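Local coordinates for CBS domain-containing protein (PDB 1PVM) that is of unknown function but pairs two CBS domains with a metal-binding, zinc-ribbon-like domain whose four cysteines can hold iron, at residues T21-T26 / K46-N51. Numbering follows the deposited sequence.
Sequences TVNWNT and KDDNGN
With CG between its backbone N and carbonyl carbon (chi1 68°), Trp24 lays its indole along Asp47, while Asn23, CG anti to N (chi1 180°), sends its amide to Asp48. Asp47 CB sits over the six-membered ring, 3.5 Å from its centroid, a CH-pi contact nearly along the ring normal. The carboxylate of Asp48 takes one bond on each oxygen: Asn23 ND2 reaches OD1 at 2.9 Å, and Trp24 NE1, from the ring edge, reaches OD2 at 3.1 Å; both N-H groups point straight but arrive from above the carboxylate plane. A water joins Asn23 ND2 to Asp47 O. Asn23 OD1 accepts from Asn25 N and Asp47 OD1 from Asn49 N, an Asx turn each; Asp47 OD1 also takes Asn51 N. On the backbone, Lys46 N to Val22 O (3.0 Å) and Trp24 N to Lys46 O (2.8 Å) form the parallel pairing. Thr21 CG2 presses on Lys46 CG at 3.4 Å, while NZ runs on to Gly50 O and a salt bridge with Asp52. Within the first CBS domain, the contact joins strand 21-23, outermost in this chain's three-stranded sheet, before helix 28-38, to the turn linking strands 42-46 and 52-57.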
ATOM      1  N   THR B  21       2.758   7.460 -16.824  1.00 14.14           N
ATOM      2  CA  THR B  21       3.524   8.601 -16.348  1.00 13.62           C
ATOM      3  C   THR B  21       2.576   9.758 -16.074  1.00 13.88           C
ATOM      4  O   THR B  21       1.603   9.962 -16.804  1.00 14.63           O
ATOM      5  CB  THR B  21       4.561   9.058 -17.400  1.00 14.95           C
ATOM      6  OG1 THR B  21       5.391   7.952 -17.773  1.00 16.26           O
ATOM      7  CG2 THR B  21       5.442  10.157 -16.835  1.00 16.62           C
ATOM      8  N   VAL B  22       2.865  10.505 -15.014  1.00 11.40           N
ATOM      9  CA  VAL B  22       2.055  11.654 -14.631  1.00 11.27           C
ATOM     10  C   VAL B  22       2.962  12.846 -14.346  1.00 10.93           C
ATOM     11  O   VAL B  22       4.118  12.682 -13.957  1.00 10.09           O
ATOM     12  CB  VAL B  22       1.210  11.360 -13.367  1.00 11.76           C
ATOM     13  CG1 VAL B  22       0.094  10.387 -13.698  1.00 13.71           C
ATOM     14  CG2 VAL B  22       2.096  10.790 -12.274  1.00 11.14           C
ATOM     15  N   ASN B  23       2.428  14.047 -14.542  1.00 10.01           N
ATOM     16  CA  ASN B  23       3.179  15.269 -14.306  1.00  8.61           C
ATOM     17  C   ASN B  23       3.380  15.496 -12.803  1.00  8.06           C
ATOM     18  O   ASN B  23       2.512  15.164 -11.997  1.00  7.25           O
ATOM     19  CB  ASN B  23       2.443  16.444 -14.946  1.00  9.86           C
ATOM     20  CG  ASN B  23       3.155  17.753 -14.736  1.00  9.72           C
ATOM     21  OD1 ASN B  23       2.868  18.478 -13.792  1.00 11.51           O
ATOM     22  ND2 ASN B  23       4.102  18.058 -15.613  1.00 11.14           N
ATOM     23  N   TRP B  24       4.523  16.072 -12.433  1.00  7.81           N
ATOM     24  CA  TRP B  24       4.842  16.290 -11.026  1.00  7.55           C
ATOM     25  C   TRP B  24       3.963  17.268 -10.246  1.00  6.87           C
ATOM     26  O   TRP B  24       4.056  17.344  -9.023  1.00  7.47           O
ATOM     27  CB  TRP B  24       6.327  16.665 -10.881  1.00  6.52           C
ATOM     28  CG  TRP B  24       6.744  18.014 -11.431  1.00  8.59           C
ATOM     29  CD1 TRP B  24       6.032  18.838 -12.265  1.00  9.23           C
ATOM     30  CD2 TRP B  24       7.995  18.670 -11.191  1.00  9.39           C
ATOM     31  NE1 TRP B  24       6.768  19.966 -12.556  1.00  9.44           N
ATOM     32  CE2 TRP B  24       7.975  19.888 -11.910  1.00  9.12           C
ATOM     33  CE3 TRP B  24       9.135  18.344 -10.434  1.00 10.64           C
ATOM     34  CZ2 TRP B  24       9.051  20.786 -11.894  1.00 10.62           C
ATOM     35  CZ3 TRP B  24      10.204  19.236 -10.417  1.00 10.61           C
ATOM     36  CH2 TRP B  24      10.152  20.445 -11.145  1.00 12.18           C
ATOM     37  N   ASN B  25       3.109  18.011 -10.941  1.00  8.09           N
ATOM     38  CA  ASN B  25       2.217  18.945 -10.261  1.00  8.84           C
ATOM     39  C   ASN B  25       0.808  18.364 -10.152  1.00  8.61           C
ATOM     40  O   ASN B  25      -0.112  19.012  -9.652  1.00  8.18           O
ATOM     41  CB  ASN B  25       2.197  20.290 -10.989  1.00  9.96           C
ATOM     42  CG  ASN B  25       3.439  21.111 -10.709  1.00 13.02           C
ATOM     43  OD1 ASN B  25       3.948  21.811 -11.589  1.00 16.90           O
ATOM     44  ND2 ASN B  25       3.928  21.039  -9.476  1.00 10.61           N
ATOM     45  N   THR B  26       0.648  17.136 -10.630  1.00  8.08           N
ATOM     46  CA  THR B  26      -0.632  16.449 -10.545  1.00  7.74           C
ATOM     47  C   THR B  26      -0.900  16.334  -9.042  1.00  7.69           C
ATOM     48  O   THR B  26       0.023  16.084  -8.270  1.00  8.94           O
ATOM     49  CB  THR B  26      -0.531  15.031 -11.157  1.00  8.71           C
ATOM     50  OG1 THR B  26      -0.121  15.125 -12.527  1.00 10.31           O
ATOM     51  CG2 THR B  26      -1.873  14.314 -11.084  1.00 10.31           C
ATOM     52  N   LYS B  46       7.073  12.785 -14.140  1.00  8.84           N
ATOM     53  CA  LYS B  46       7.935  13.623 -14.966  1.00 10.67           C
ATOM     54  C   LYS B  46       7.725  15.092 -14.636  1.00 10.69           C
ATOM     55  O   LYS B  46       6.631  15.482 -14.221  1.00 10.10           O
ATOM     56  CB  LYS B  46       7.616  13.426 -16.449  1.00 13.19           C
ATOM     57  CG  LYS B  46       8.133  12.143 -17.064  1.00 17.67           C
ATOM     58  CD  LYS B  46       7.818  12.121 -18.556  1.00 21.56           C
ATOM     59  CE  LYS B  46       8.408  10.904 -19.245  1.00 21.55           C
ATOM     60  NZ  LYS B  46       9.892  10.910 -19.206  1.00 20.43           N
ATOM     61  N   ASP B  47       8.767  15.906 -14.809  1.00 10.18           N
ATOM     62  CA  ASP B  47       8.617  17.337 -14.571  1.00 10.67           C
ATOM     63  C   ASP B  47       8.039  17.946 -15.846  1.00 11.19           C
ATOM     64  O   ASP B  47       7.541  17.220 -16.708  1.00 10.20           O
ATOM     65  CB  ASP B  47       9.946  18.012 -14.187  1.00 10.94           C
ATOM     66  CG  ASP B  47      11.036  17.857 -15.242  1.00 12.86           C
ATOM     67  OD1 ASP B  47      10.720  17.565 -16.414  1.00 12.15           O
ATOM     68  OD2 ASP B  47      12.225  18.052 -14.886  1.00 13.34           O
ATOM     69  N   ASP B  48       8.103  19.264 -15.974  1.00 12.81           N
ATOM     70  CA  ASP B  48       7.537  19.936 -17.141  1.00 15.14           C
ATOM     71  C   ASP B  48       8.391  19.897 -18.405  1.00 16.81           C
ATOM     72  O   ASP B  48       7.972  20.366 -19.465  1.00 16.37           O
ATOM     73  CB  ASP B  48       7.192  21.376 -16.771  1.00 14.76           C
ATOM     74  CG  ASP B  48       6.203  21.443 -15.627  1.00 14.69           C
ATOM     75  OD1 ASP B  48       5.181  20.727 -15.703  1.00 17.60           O
ATOM     76  OD2 ASP B  48       6.438  22.198 -14.659  1.00 15.83           O
ATOM     77  N   ASN B  49       9.576  19.312 -18.296  1.00 16.62           N
ATOM     78  CA  ASN B  49      10.480  19.209 -19.430  1.00 17.32           C
ATOM     79  C   ASN B  49      10.681  17.759 -19.861  1.00 17.33           C
ATOM     80  O   ASN B  49      11.548  17.465 -20.679  1.00 19.52           O
ATOM     81  CB  ASN B  49      11.820  19.849 -19.069  1.00 19.64           C
ATOM     82  CG  ASN B  49      11.694  21.334 -18.795  1.00 22.51           C
ATOM     83  OD1 ASN B  49      12.556  21.935 -18.157  1.00 27.45           O
ATOM     84  ND2 ASN B  49      10.617  21.937 -19.288  1.00 23.43           N
ATOM     85  N   GLY B  50       9.880  16.854 -19.303  1.00 16.76           N
ATOM     86  CA  GLY B  50       9.983  15.453 -19.672  1.00 16.00           C
ATOM     87  C   GLY B  50      11.029  14.634 -18.937  1.00 14.51           C
ATOM     88  O   GLY B  50      11.324  13.513 -19.337  1.00 17.04           O
ATOM     89  N   ASN B  51      11.601  15.182 -17.871  1.00 13.46           N
ATOM     90  CA  ASN B  51      12.601  14.456 -17.090  1.00 11.95           C
ATOM     91  C   ASN B  51      11.901  13.571 -16.060  1.00 11.20           C
ATOM     92  O   ASN B  51      10.941  14.005 -15.421  1.00 10.83           O
ATOM     93  CB  ASN B  51      13.515  15.435 -16.352  1.00 11.86           C
ATOM     94  CG  ASN B  51      14.155  16.444 -17.276  1.00 14.26           C
ATOM     95  OD1 ASN B  51      14.826  16.082 -18.248  1.00 14.13           O
ATOM     96  ND2 ASN B  51      13.956  17.724 -16.977  1.00 14.14           N
TER
HETATM   97  O   HOH W   1       4.883  16.088 -17.505  1.00 27.81           O